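Local coordinates for protein microbial serine proteinases; subtilisin (Bacillus subtilis, PDB 2GKO) that probably hydrolyses peptide bonds as a cold-adapted, calcium-loaded serine protease of the subtilisin family, at residues L33-N38 with K102-D107; Q69-H74 with S235-G240; A214-I219 with S295-A300; A187-E192 with G222-S227; V133-S138 with K158-I163. All coordinates share one frame; numbering follows the deposited sequence.

Interaction 1 (L33-N38 with K102-D107); sequences LDTGVN and KVLGDD
Asp34 meets Val103 and Leu104 where the neighbouring parallel strands 29-34 and 97-102 of the subtilisin sheet run out at their C-terminal ends. Residues 34-36 spell the Asp-Thr-Gly motif, whose aspartate in subtilases belongs to the catalytic triad.

The hydrogen bonds converge on one carbonyl. Val103 N lies in its plane, 2.8 Å from Asp34 O, whereas Leu104 N reaches the same Asp34 O at 3.2 Å from above the carbonyl plane, 54° out of it. A CA-H...O contact from Lys102 makes three consecutive residues gathered on that oxygen. Beyond the bridge, Thr35 N donates to the anti lone pair of Asp34 OD1 at 2.8 Å, a bond that restrains rotation of the carboxylate; His71 of helix 71-80 also touches this side chain.

Apolar contacts flank the bonds. Leu33 CG lies 4.1 Å from Val103 CG1, and Ala118 of helix 112-129 touches both side chains. Leu104 CD1 abuts Thr35 CG2 at 3.9 Å, while Thr35 OG1 is bonded to Asp67 and to Gly72 N.

The charged group is carried by Lys102. Its CG is anti to the backbone N (chi1 -176°) and the chain stays extended, which draws the methylenes alongside the Thr35 carbonyl, with Lys102 CE 3.4 Å from Thr35 O. Lys102 NZ then forms a salt bridge to Asp106 OD2 at 2.8 Å; Arg68 pairs with the same carboxylate. One water spans the two segments, donating to Asp106 OD1 and, at 2.7 Å, to Thr35 O.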
# COMPACT_ATOMS: atom_id res chain seq x y z
N LEU A 33 0.52 -4.72 7.29
CA LEU A 33 1.20 -4.54 8.58
C LEU A 33 0.73 -3.22 9.12
O LEU A 33 1.08 -2.16 8.61
CB LEU A 33 2.72 -4.58 8.40
CG LEU A 33 3.34 -5.98 8.36
CD1 LEU A 33 2.77 -6.86 7.26
CD2 LEU A 33 4.85 -5.79 8.17
N ASP A 34 -0.11 -3.26 10.14
CA ASP A 34 -0.88 -2.05 10.50
C ASP A 34 -1.52 -2.23 11.88
O ASP A 34 -1.04 -3.03 12.68
CB ASP A 34 -1.90 -1.76 9.36
CG ASP A 34 -2.17 -0.28 9.18
OD1 ASP A 34 -2.61 0.39 10.18
OD2 ASP A 34 -2.02 0.28 8.09
N THR A 35 -2.64 -1.54 12.16
CA THR A 35 -3.31 -1.57 13.45
C THR A 35 -4.16 -2.82 13.65
O THR A 35 -4.85 -2.90 14.66
CB THR A 35 -4.20 -0.34 13.63
OG1 THR A 35 -5.22 -0.30 12.61
CG2 THR A 35 -3.40 0.94 13.47
N GLY A 36 -4.10 -3.74 12.69
CA GLY A 36 -4.93 -4.94 12.68
C GLY A 36 -5.97 -4.79 11.60
O GLY A 36 -5.96 -3.80 10.88
N VAL A 37 -6.86 -5.76 11.50
CA VAL A 37 -7.98 -5.72 10.56
C VAL A 37 -9.18 -6.38 11.21
O VAL A 37 -9.05 -7.39 11.90
CB VAL A 37 -7.64 -6.46 9.25
CG1 VAL A 37 -8.82 -6.39 8.28
CG2 VAL A 37 -6.39 -5.85 8.61
N ASN A 38 -10.36 -5.80 11.00
CA ASN A 38 -11.58 -6.47 11.38
C ASN A 38 -11.85 -7.58 10.37
O ASN A 38 -12.37 -7.34 9.29
CB ASN A 38 -12.76 -5.48 11.48
CG ASN A 38 -14.06 -6.17 11.85
OD1 ASN A 38 -14.11 -7.39 12.01
ND2 ASN A 38 -15.13 -5.39 11.99
N LYS A 102 -0.91 -7.40 12.85
CA LYS A 102 -1.04 -6.23 13.72
C LYS A 102 0.36 -5.91 14.25
O LYS A 102 0.95 -6.72 14.95
CB LYS A 102 -2.05 -6.46 14.85
CG LYS A 102 -2.29 -5.26 15.73
CD LYS A 102 -3.42 -5.52 16.70
CE LYS A 102 -3.69 -4.30 17.54
NZ LYS A 102 -4.84 -4.48 18.49
N VAL A 103 0.87 -4.76 13.87
CA VAL A 103 2.18 -4.26 14.32
C VAL A 103 2.13 -2.93 15.07
O VAL A 103 3.15 -2.51 15.65
CB VAL A 103 3.15 -4.14 13.13
CG1 VAL A 103 3.20 -5.44 12.38
CG2 VAL A 103 2.80 -2.95 12.19
N LEU A 104 0.97 -2.27 15.06
CA LEU A 104 0.76 -0.99 15.75
C LEU A 104 -0.22 -1.31 16.86
O LEU A 104 -1.37 -1.68 16.63
CB LEU A 104 0.21 0.03 14.77
CG LEU A 104 1.04 0.29 13.52
CD1 LEU A 104 0.41 1.37 12.63
CD2 LEU A 104 2.44 0.71 13.90
N GLY A 105 0.29 -1.25 18.08
CA GLY A 105 -0.37 -1.88 19.21
C GLY A 105 -1.18 -0.87 19.95
O GLY A 105 -0.92 0.34 19.85
N ASP A 106 -2.15 -1.36 20.71
CA ASP A 106 -3.07 -0.48 21.40
C ASP A 106 -2.36 0.15 22.61
O ASP A 106 -1.55 -0.49 23.29
CB ASP A 106 -4.37 -1.17 21.85
CG ASP A 106 -4.93 -2.16 20.82
OD1 ASP A 106 -5.38 -1.75 19.73
OD2 ASP A 106 -4.96 -3.39 21.06
N ASP A 107 -2.58 1.45 22.80
CA ASP A 107 -3.03 2.33 21.73
C ASP A 107 -2.30 3.65 21.88
O ASP A 107 -1.86 4.03 22.97
CB ASP A 107 -4.56 2.46 21.65
CG ASP A 107 -5.13 2.08 20.29
OD1 ASP A 107 -5.98 2.83 19.76
OD2 ASP A 107 -4.82 1.03 19.67
O HOH W 1 -5.88 -1.46 16.71

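Interaction 2 (Q69-H74 with S235-G240); sequences QGHGTH and STWFDG. With PMS (phenylmethanesulfonic acid), chain G.
Trp237 lies against Gly70 at the N-terminus of helix 71-80, the helix that opens with the His-Gly-Thr-His sequence of subtilases and puts His71 beside the bound phenylmethanesulfonic acid. Gly70 occupies the N-cap position. Its CA sits 3.5 Å from the centroid of the Trp237 six-membered ring and 1° off the ring normal, a CH-pi contact squarely over the face. A beta-carbon on Gly70 would run into Trp237 CZ2, and its backbone angles independently call for glycine. Next to it, Gln69 O approaches Trp237 CZ2 to 3.2 Å.

One turn further, two hydroxyls of 235-240 donate to helix carbonyls. Ser235 OG reaches a lone pair of His74 O at 2.7 Å in the carbonyl plane; Thr236 OG1 bonds Thr73 O at 2.7 Å but from above the plane. Ser235 CB also lies over the centre of the His74 ring, 3.4 Å from its centroid. The His74 and Trp237 rings meet rim to rim with planes at 85°.

The ligand's phenyl carbon C5 lies over one face of His71, 3.3 Å from His71 CG, while Trp237 CH2 stands at the ring's edge, 4.3 Å from His71 CD2. The first helical turn is thus held through bonds to its backbone oxygens and through aromatic packing at its cap, an arrangement consistent with His71, the triad histidine of the family, being kept in place without a polar link from 235-240 to its imidazole.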
# COMPACT_ATOMS: atom_id res chain seq x y z
N GLN A 69 -8.63 0.75 15.89
CA GLN A 69 -8.32 2.09 15.40
C GLN A 69 -9.05 2.37 14.07
O GLN A 69 -9.70 3.41 13.92
CB GLN A 69 -6.81 2.22 15.21
CG GLN A 69 -6.01 2.39 16.48
CD GLN A 69 -5.84 3.86 16.83
OE1 GLN A 69 -6.83 4.56 17.06
NE2 GLN A 69 -4.61 4.34 16.83
N GLY A 70 -8.96 1.45 13.12
CA GLY A 70 -9.56 1.62 11.81
C GLY A 70 -8.58 1.61 10.65
O GLY A 70 -8.93 1.16 9.58
N HIS A 71 -7.37 2.10 10.89
CA HIS A 71 -6.38 2.25 9.81
C HIS A 71 -6.14 0.97 9.03
O HIS A 71 -6.13 0.96 7.82
CB HIS A 71 -5.03 2.69 10.36
CG HIS A 71 -5.02 4.03 11.00
ND1 HIS A 71 -3.86 4.60 11.49
CD2 HIS A 71 -6.01 4.93 11.21
CE1 HIS A 71 -4.14 5.79 11.99
NE2 HIS A 71 -5.44 6.01 11.84
N GLY A 72 -5.83 -0.12 9.74
CA GLY A 72 -5.51 -1.36 9.10
C GLY A 72 -6.69 -1.89 8.29
O GLY A 72 -6.51 -2.40 7.20
N THR A 73 -7.90 -1.76 8.83
CA THR A 73 -9.08 -2.20 8.13
C THR A 73 -9.29 -1.37 6.85
O THR A 73 -9.63 -1.93 5.81
CB THR A 73 -10.31 -2.16 9.06
OG1 THR A 73 -10.10 -3.03 10.19
CG2 THR A 73 -11.55 -2.72 8.35
N HIS A 74 -9.07 -0.07 6.96
CA HIS A 74 -9.23 0.88 5.85
C HIS A 74 -8.26 0.54 4.70
O HIS A 74 -8.62 0.39 3.53
CB HIS A 74 -9.05 2.33 6.39
CG HIS A 74 -9.57 3.38 5.47
ND1 HIS A 74 -8.95 3.70 4.29
CD2 HIS A 74 -10.67 4.18 5.55
CE1 HIS A 74 -9.67 4.61 3.66
NE2 HIS A 74 -10.72 4.91 4.39
N SER A 235 -13.33 3.64 2.41
CA SER A 235 -13.01 2.24 2.54
C SER A 235 -13.64 1.68 3.79
O SER A 235 -14.37 2.36 4.50
CB SER A 235 -11.48 2.03 2.56
OG SER A 235 -11.10 0.66 2.47
N THR A 236 -13.37 0.41 4.03
CA THR A 236 -13.83 -0.32 5.21
C THR A 236 -13.25 0.25 6.52
O THR A 236 -12.16 0.86 6.53
CB THR A 236 -13.44 -1.80 5.03
OG1 THR A 236 -12.06 -1.91 4.63
CG2 THR A 236 -14.22 -2.44 3.88
N TRP A 237 -13.97 0.07 7.62
CA TRP A 237 -13.53 0.56 8.93
C TRP A 237 -13.67 -0.53 9.99
O TRP A 237 -14.39 -1.52 9.78
CB TRP A 237 -14.30 1.80 9.33
CG TRP A 237 -13.65 2.72 10.34
CD1 TRP A 237 -14.16 3.07 11.55
CD2 TRP A 237 -12.43 3.45 10.18
NE1 TRP A 237 -13.31 3.95 12.16
CE2 TRP A 237 -12.26 4.21 11.35
CE3 TRP A 237 -11.45 3.52 9.18
CZ2 TRP A 237 -11.16 5.04 11.54
CZ3 TRP A 237 -10.37 4.35 9.38
CH2 TRP A 237 -10.24 5.10 10.54
N PHE A 238 -12.98 -0.35 11.11
CA PHE A 238 -12.83 -1.43 12.07
C PHE A 238 -14.16 -1.84 12.69
O PHE A 238 -14.26 -2.95 13.21
CB PHE A 238 -11.85 -1.06 13.19
CG PHE A 238 -12.45 -0.16 14.24
CD1 PHE A 238 -13.07 -0.71 15.35
CD2 PHE A 238 -12.44 1.22 14.10
CE1 PHE A 238 -13.68 0.10 16.30
CE2 PHE A 238 -13.05 2.03 15.08
CZ PHE A 238 -13.66 1.47 16.17
N ASP A 239 -15.14 -0.93 12.69
CA ASP A 239 -16.45 -1.24 13.27
C ASP A 239 -17.37 -2.09 12.38
O ASP A 239 -18.49 -2.41 12.80
CB ASP A 239 -17.16 0.04 13.73
CG ASP A 239 -17.42 1.01 12.61
OD1 ASP A 239 -16.95 0.78 11.46
OD2 ASP A 239 -18.08 2.06 12.79
N GLY A 240 -16.92 -2.45 11.19
CA GLY A 240 -17.75 -3.19 10.25
C GLY A 240 -18.47 -2.28 9.29
O GLY A 240 -19.19 -2.76 8.38
C PMS G . -0.63 6.99 8.31
S PMS G . -0.02 6.96 6.75
C1 PMS G . -2.14 7.15 8.38
C2 PMS G . -2.73 8.41 8.46
C3 PMS G . -4.11 8.55 8.55
C4 PMS G . -4.91 7.42 8.59
C5 PMS G . -4.34 6.15 8.55
C6 PMS G . -2.96 6.03 8.45
O2S PMS G . 1.42 6.99 6.85
O1S PMS G . -0.69 8.05 6.04

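Interaction 3 (A214-I219 with S295-A300); sequences AGDYVI and SGDDIA. With CA (calcium ion), chain C; CA (calcium ion), chain D.
Asp297 and Tyr217 form the close-packed part of this contact. Asp297 CB sits 3.7 Å from the centroid of the Tyr217 ring and only 1° off its normal, a CH-pi contact over the ring centre. With CG anti to the backbone N (chi1 170°), the carboxylate passes the ring and reaches the turn: Tyr217 N donates to Asp297 OD1 at 2.9 Å, from the anti side and 27° out of the carboxylate plane. Gly215 N adds a weak bond to the same oxygen.

This oxygen belongs to the second shell of a calcium site. A water donating to Asp297 OD1 at 2.6 Å is itself a ligand of the calcium bound by Asp216 OD1 and Val218 O, while Thr213, Gln220 and Asp223 complete the shell. The Asp216 and Asp297 carboxylates lie side by side and nearly coplanar, and the nearby ion would probably ease their repulsion. On the other segment, Gly296 O and Asp298 OD2, each at 2.3 Å, bind a second calcium, so the contact joins two metal loops.

An alanine in place of Tyr217 would probably uncover Asp297 CB and open a gap beside Gly296, whose CA now lies 3.2 Å from Tyr217 OH.

On the exposed side the segments are joined partly through water, which donates to Gly215 O and accepts from Asp297 N at 2.9 Å. Apart from this, Ala214 CB and Ile299 CG2 make a small apolar contact at 3.5 Å.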
# COMPACT_ATOMS: atom_id res chain seq x y z
N ALA A 214 16.58 12.70 -8.13
CA ALA A 214 15.34 12.64 -8.91
C ALA A 214 15.61 12.80 -10.41
O ALA A 214 16.67 13.26 -10.79
CB ALA A 214 14.38 13.70 -8.42
N GLY A 215 14.65 12.40 -11.23
CA GLY A 215 14.68 12.67 -12.66
C GLY A 215 15.41 11.64 -13.49
O GLY A 215 15.60 11.85 -14.68
N ASP A 216 15.84 10.54 -12.89
CA ASP A 216 16.65 9.54 -13.60
C ASP A 216 15.93 8.21 -13.89
O ASP A 216 16.48 7.32 -14.57
CB ASP A 216 17.98 9.30 -12.88
CG ASP A 216 17.82 8.77 -11.49
OD1 ASP A 216 16.68 8.77 -10.98
OD2 ASP A 216 18.77 8.35 -10.79
N TYR A 217 14.69 8.08 -13.41
CA TYR A 217 13.93 6.85 -13.56
C TYR A 217 14.69 5.64 -13.02
O TYR A 217 14.59 4.53 -13.56
CB TYR A 217 13.48 6.65 -15.01
CG TYR A 217 12.33 7.53 -15.45
CD1 TYR A 217 12.56 8.67 -16.24
CD2 TYR A 217 11.01 7.24 -15.12
CE1 TYR A 217 11.53 9.46 -16.68
CE2 TYR A 217 9.97 8.03 -15.56
CZ TYR A 217 10.24 9.16 -16.34
OH TYR A 217 9.21 9.96 -16.81
N VAL A 218 15.45 5.86 -11.96
CA VAL A 218 16.16 4.81 -11.25
C VAL A 218 16.00 5.09 -9.76
O VAL A 218 16.31 6.19 -9.31
CB VAL A 218 17.67 4.82 -11.60
CG1 VAL A 218 18.44 3.86 -10.73
CG2 VAL A 218 17.87 4.49 -13.08
N ILE A 219 15.53 4.11 -9.00
CA ILE A 219 15.24 4.34 -7.58
C ILE A 219 16.47 4.16 -6.71
O ILE A 219 17.07 3.09 -6.67
CB ILE A 219 14.11 3.40 -7.09
CG1 ILE A 219 12.83 3.63 -7.89
CG2 ILE A 219 13.94 3.50 -5.56
CD1 ILE A 219 12.17 4.99 -7.70
N SER A 295 7.28 17.35 -15.74
CA SER A 295 7.58 16.35 -16.74
C SER A 295 8.61 15.37 -16.22
O SER A 295 9.60 15.75 -15.61
CB SER A 295 8.06 17.02 -18.03
OG SER A 295 7.06 17.93 -18.47
N GLY A 296 8.35 14.08 -16.47
CA GLY A 296 9.25 13.03 -16.08
C GLY A 296 9.20 12.63 -14.62
O GLY A 296 8.22 12.87 -13.90
N ASP A 297 10.28 12.01 -14.20
CA ASP A 297 10.42 11.45 -12.86
C ASP A 297 10.68 12.62 -11.90
O ASP A 297 11.69 13.31 -12.04
CB ASP A 297 11.59 10.46 -12.89
CG ASP A 297 11.99 9.98 -11.54
OD1 ASP A 297 13.15 9.55 -11.42
OD2 ASP A 297 11.22 10.00 -10.53
N ASP A 298 9.77 12.85 -10.95
CA ASP A 298 9.88 14.02 -10.06
C ASP A 298 9.71 13.63 -8.60
O ASP A 298 9.31 12.52 -8.27
CB ASP A 298 8.94 15.14 -10.50
CG ASP A 298 7.50 14.73 -10.48
OD1 ASP A 298 7.01 14.43 -9.38
OD2 ASP A 298 6.75 14.69 -11.48
N ILE A 299 10.06 14.56 -7.71
CA ILE A 299 10.08 14.25 -6.28
C ILE A 299 8.68 14.18 -5.67
O ILE A 299 8.52 13.65 -4.56
CB ILE A 299 10.94 15.26 -5.47
CG1 ILE A 299 10.37 16.68 -5.57
CG2 ILE A 299 12.40 15.19 -5.90
CD1 ILE A 299 11.12 17.68 -4.72
N ALA A 300 7.68 14.72 -6.35
CA ALA A 300 6.31 14.69 -5.87
C ALA A 300 5.62 13.36 -6.13
O ALA A 300 4.91 12.84 -5.28
CB ALA A 300 5.52 15.79 -6.48
CA CA C . 16.46 8.37 -8.63
CA CA D . 6.11 13.77 -13.50
O HOH W 2 12.73 12.47 -15.68
O HOH W 3 14.12 8.79 -9.09
O HOH W 4 5.52 11.67 -12.43

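Interaction 4 (A187-E192 with G222-S227); sequences AVAALE and GDVEIS. With CA (calcium ion), chain C.
Ala187 and Ala189 meet Glu225 and Ile226 through flat peptide groups, with no aromatic ring between the segments. These groups join at their edges: Glu225 N lies in the carbonyl plane of Ala187, 3.0 Å from Ala187 O, and Ala189 N lies in that of Ile226, 2.9 Å from Ile226 O. Ile226 N adds a weak bond to Ala187 O, at 3.4 Å. On one face of the resulting parallel strand pair Val188 CG2 touches Ile226 CG1, under Ala255 of helix 248-265. The other face carries Ala189 and Ser227, with Ala189 CB 3.7 Å from Ser227 OG and also against Val224 CG1.

Strands 186-192 and 226-229 are neighbours in the large subtilisin sheet, although the end-to-end directions of the touching parts differ by 37°. Past the Ala189-Ser227 pairing, Leu191, its CG anti to the carbonyl carbon (chi1 -59°), bends back over the partner strand, with Leu191 CD2 3.8 Å from Ser227 CB. An alanine at Leu191 would probably open a gap beside Ser227 CB and strip Phe305 of a neighbour. Ser227 OG bonds Ser301 O.

At the opposite end one water accepts from Ala187 N and donates to Asp223 O and, at 2.8 Å, to Glu225 OE1. Glu225 OE2 is held by Arg275 and Gln279, and Asp223 OD1 binds calcium at 2.3 Å. The strand pairing therefore passes directly into a polar network whose buried charges are met by Arg275 and the calcium ion, with Gln279 adding a hydrogen bond, which would probably stabilise both carboxylates in their ionised form.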
# COMPACT_ATOMS: atom_id res chain seq x y z
N ALA A 187 7.99 3.51 -2.36
CA ALA A 187 7.34 4.63 -1.70
C ALA A 187 6.25 5.17 -2.60
O ALA A 187 6.51 5.57 -3.73
CB ALA A 187 8.33 5.73 -1.39
N VAL A 188 5.03 5.24 -2.07
CA VAL A 188 3.87 5.66 -2.80
C VAL A 188 3.36 7.04 -2.34
O VAL A 188 3.03 7.25 -1.15
CB VAL A 188 2.74 4.63 -2.66
CG1 VAL A 188 1.53 5.04 -3.55
CG2 VAL A 188 3.23 3.26 -3.02
N ALA A 189 3.33 7.98 -3.28
CA ALA A 189 2.76 9.32 -3.06
C ALA A 189 1.25 9.30 -3.21
O ALA A 189 0.69 8.43 -3.90
CB ALA A 189 3.34 10.32 -4.04
N ALA A 190 0.59 10.29 -2.61
CA ALA A 190 -0.87 10.38 -2.61
C ALA A 190 -1.33 11.38 -3.62
O ALA A 190 -0.92 12.54 -3.60
CB ALA A 190 -1.41 10.79 -1.26
N LEU A 191 -2.21 10.90 -4.47
CA LEU A 191 -2.98 11.73 -5.39
C LEU A 191 -4.32 12.15 -4.80
O LEU A 191 -4.94 11.44 -3.99
CB LEU A 191 -3.21 10.95 -6.68
CG LEU A 191 -1.97 10.49 -7.42
CD1 LEU A 191 -2.39 9.52 -8.53
CD2 LEU A 191 -1.19 11.65 -8.00
N GLU A 192 -4.79 13.32 -5.21
CA GLU A 192 -6.12 13.80 -4.87
C GLU A 192 -6.99 13.81 -6.13
O GLU A 192 -6.47 13.74 -7.26
CB GLU A 192 -6.06 15.19 -4.25
CG GLU A 192 -5.54 16.26 -5.20
CD GLU A 192 -5.14 17.54 -4.50
OE1 GLU A 192 -5.06 17.58 -3.28
OE2 GLU A 192 -4.87 18.52 -5.21
N GLY A 222 15.66 7.39 -0.77
CA GLY A 222 15.15 8.75 -0.74
C GLY A 222 14.24 9.18 -1.88
O GLY A 222 13.74 10.30 -1.90
N ASP A 223 13.98 8.28 -2.82
CA ASP A 223 13.12 8.56 -3.97
C ASP A 223 11.69 8.08 -3.76
O ASP A 223 11.46 6.96 -3.31
CB ASP A 223 13.62 7.85 -5.22
CG ASP A 223 14.90 8.42 -5.74
OD1 ASP A 223 15.53 7.74 -6.58
OD2 ASP A 223 15.34 9.53 -5.36
N VAL A 224 10.74 8.95 -4.09
CA VAL A 224 9.35 8.56 -4.32
C VAL A 224 9.32 7.74 -5.62
O VAL A 224 10.05 8.04 -6.54
CB VAL A 224 8.42 9.79 -4.43
CG1 VAL A 224 7.03 9.39 -4.87
CG2 VAL A 224 8.37 10.57 -3.07
N GLU A 225 8.47 6.72 -5.67
CA GLU A 225 8.52 5.74 -6.75
C GLU A 225 7.31 5.85 -7.66
O GLU A 225 7.45 6.00 -8.85
CB GLU A 225 8.67 4.33 -6.16
CG GLU A 225 8.97 3.23 -7.16
CD GLU A 225 9.79 2.10 -6.58
OE1 GLU A 225 10.41 2.27 -5.52
OE2 GLU A 225 9.84 1.01 -7.18
N ILE A 226 6.12 5.76 -7.09
CA ILE A 226 4.91 5.84 -7.86
C ILE A 226 3.85 6.60 -7.05
O ILE A 226 4.05 6.83 -5.85
CB ILE A 226 4.39 4.42 -8.27
CG1 ILE A 226 3.98 3.60 -7.03
CG2 ILE A 226 5.42 3.64 -9.09
CD1 ILE A 226 3.45 2.24 -7.38
N SER A 227 2.76 6.98 -7.71
CA SER A 227 1.67 7.69 -7.10
C SER A 227 0.36 6.90 -7.21
O SER A 227 0.13 6.16 -8.16
CB SER A 227 1.52 9.06 -7.77
OG SER A 227 2.70 9.83 -7.66
CA CA C . 16.46 8.37 -8.63
O HOH W 5 10.68 4.16 -3.41
O HOH W 3 14.12 8.79 -9.09

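Interaction 5 (V133-S138 with K158-I163); sequences VVINMS and KGVLII. With PMS (phenylmethanesulfonic acid), chain G.
Ile135 and Val160 come together through the first torsion of the isoleucine: Ile135 CG1 is anti to the carbonyl carbon (chi1 -73°) and meets Val160 CG1 at 3.6 Å. Val133 lies alongside Val160 and points the same way. Further on, Met137 bends at chi3 (-78°) and so lays its CE against Ile162 CG2, 3.7 Å away; Ile135 CD1 fills in beside Ile162 CG1. Ala122 and Ile119 of helix 112-129 touch Ile135 from this face.

The strands are the two parallel arms of a beta-alpha-beta crossover, 133-137 and 161-165, joined through helix 146-157. Gly159 closes that helix with a Schellman motif, its positive phi being suited to glycine. The strand axes approach to 4.6 Å at 21°. Four backbone bonds alternate between them: Leu161 N to Val133 O at 3.0 Å, Ile135 N to Leu161 O at 2.8 Å, then Ile163 N to Ile135 O and Met137 N to Ile163 O.

On the reverse face Val134 CG1 meets Ile163 CG1 at 3.7 Å, with Trp263 and Ser252 of helix 248-265 touching Val134 and Ile163 respectively.

Beyond the strand end the chain turns into the ligand pocket. Ser138 OG is hydrogen-bonded to Ser249 O, and Ser138 O stands 3.9 Å from the sulfur S of phenylmethanesulfonic acid.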
# COMPACT_ATOMS: atom_id res chain seq x y z
N VAL A 133 4.21 -12.77 -1.74
CA VAL A 133 3.75 -11.87 -0.69
C VAL A 133 4.07 -10.43 -1.09
O VAL A 133 5.21 -10.11 -1.48
CB VAL A 133 4.39 -12.22 0.67
CG1 VAL A 133 3.92 -11.26 1.73
CG2 VAL A 133 4.05 -13.66 1.07
N VAL A 134 3.05 -9.58 -1.00
CA VAL A 134 3.21 -8.15 -1.10
C VAL A 134 2.96 -7.59 0.30
O VAL A 134 1.85 -7.68 0.83
CB VAL A 134 2.18 -7.51 -2.07
CG1 VAL A 134 2.41 -5.98 -2.16
CG2 VAL A 134 2.26 -8.14 -3.46
N ILE A 135 3.99 -7.04 0.93
CA ILE A 135 3.81 -6.30 2.16
C ILE A 135 3.32 -4.90 1.85
O ILE A 135 3.87 -4.22 0.99
CB ILE A 135 5.15 -6.17 2.96
CG1 ILE A 135 5.51 -7.52 3.57
CG2 ILE A 135 5.02 -5.09 4.03
CD1 ILE A 135 6.89 -7.58 4.25
N ASN A 136 2.32 -4.47 2.59
CA ASN A 136 1.92 -3.08 2.64
C ASN A 136 2.22 -2.48 4.02
O ASN A 136 1.69 -2.97 5.02
CB ASN A 136 0.42 -2.93 2.35
CG ASN A 136 0.01 -1.48 2.28
OD1 ASN A 136 0.09 -0.86 1.21
ND2 ASN A 136 -0.34 -0.90 3.43
N MET A 137 3.03 -1.44 4.06
CA MET A 137 3.30 -0.67 5.29
C MET A 137 2.82 0.77 5.11
O MET A 137 3.52 1.62 4.58
CB MET A 137 4.77 -0.72 5.70
CG MET A 137 5.09 -2.05 6.29
SD MET A 137 6.73 -2.12 6.99
CE MET A 137 7.66 -2.32 5.59
N SER A 138 1.61 1.00 5.57
CA SER A 138 1.01 2.32 5.56
C SER A 138 1.39 3.02 6.86
O SER A 138 0.56 3.27 7.74
CB SER A 138 -0.50 2.22 5.36
OG SER A 138 -0.79 1.92 4.02
N LYS A 158 14.23 -12.41 0.19
CA LYS A 158 13.41 -13.63 0.14
C LYS A 158 12.29 -13.59 -0.91
O LYS A 158 11.54 -14.56 -1.06
CB LYS A 158 12.84 -13.95 1.51
CG LYS A 158 13.90 -14.38 2.52
CD LYS A 158 13.28 -14.71 3.85
CE LYS A 158 14.04 -15.80 4.57
NZ LYS A 158 13.50 -17.13 4.27
N GLY A 159 12.20 -12.48 -1.64
CA GLY A 159 11.30 -12.38 -2.76
C GLY A 159 10.00 -11.63 -2.49
O GLY A 159 9.10 -11.61 -3.33
N VAL A 160 9.89 -11.04 -1.30
CA VAL A 160 8.72 -10.28 -0.90
C VAL A 160 8.78 -8.89 -1.54
O VAL A 160 9.85 -8.26 -1.57
CB VAL A 160 8.61 -10.17 0.65
CG1 VAL A 160 7.43 -9.31 1.08
CG2 VAL A 160 8.52 -11.55 1.26
N LEU A 161 7.67 -8.43 -2.10
CA LEU A 161 7.54 -7.07 -2.60
C LEU A 161 7.03 -6.18 -1.46
O LEU A 161 6.04 -6.51 -0.83
CB LEU A 161 6.60 -7.00 -3.77
CG LEU A 161 6.43 -5.62 -4.42
CD1 LEU A 161 7.74 -5.09 -4.98
CD2 LEU A 161 5.42 -5.72 -5.51
N ILE A 162 7.72 -5.09 -1.19
CA ILE A 162 7.36 -4.19 -0.09
C ILE A 162 6.87 -2.84 -0.63
O ILE A 162 7.60 -2.15 -1.32
CB ILE A 162 8.53 -3.99 0.88
CG1 ILE A 162 8.94 -5.32 1.53
CG2 ILE A 162 8.15 -2.99 1.94
CD1 ILE A 162 10.19 -5.91 1.02
N ILE A 163 5.63 -2.50 -0.31
CA ILE A 163 5.02 -1.23 -0.69
C ILE A 163 4.79 -0.43 0.58
O ILE A 163 4.36 -0.99 1.58
CB ILE A 163 3.65 -1.45 -1.41
CG1 ILE A 163 3.74 -2.54 -2.49
CG2 ILE A 163 3.10 -0.12 -1.96
CD1 ILE A 163 4.69 -2.24 -3.59
C PMS G . -0.63 6.99 8.31
S PMS G . -0.02 6.96 6.75
C1 PMS G . -2.14 7.15 8.38
C2 PMS G . -2.73 8.41 8.46
C3 PMS G . -4.11 8.55 8.55
C4 PMS G . -4.91 7.42 8.59
C5 PMS G . -4.34 6.15 8.55
C6 PMS G . -2.96 6.03 8.45
O2S PMS G . 1.42 6.99 6.85
O1S PMS G . -0.69 8.05 6.04
O HOH W 6 7.01 -13.20 -2.20

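Interactions 1, 2 and 5 border the active site, which is marked by the phenylmethanesulfonic acid hydrogen-bonded to Ser249 N and Asn168 ND2. Interactions 1 and 2, with centres about 10 Å apart, touch where Asn38 N meets Thr73 OG1 at 2.9 Å, a probable hydrogen bond that ties the Asp34 and His71 segments together. Interaction 5 continues the same sheet as interaction 1, Leu33 N lying 3.1 Å from Asn136 O. Farther along that sheet, Val188 CG2 of interaction 4 packs 3.5 Å from Ile163 CG2 of interaction 5. Interaction 4 shares a calcium and its water with interaction 3, which sits about 33 Å from interactions 1 and 2, centre to centre.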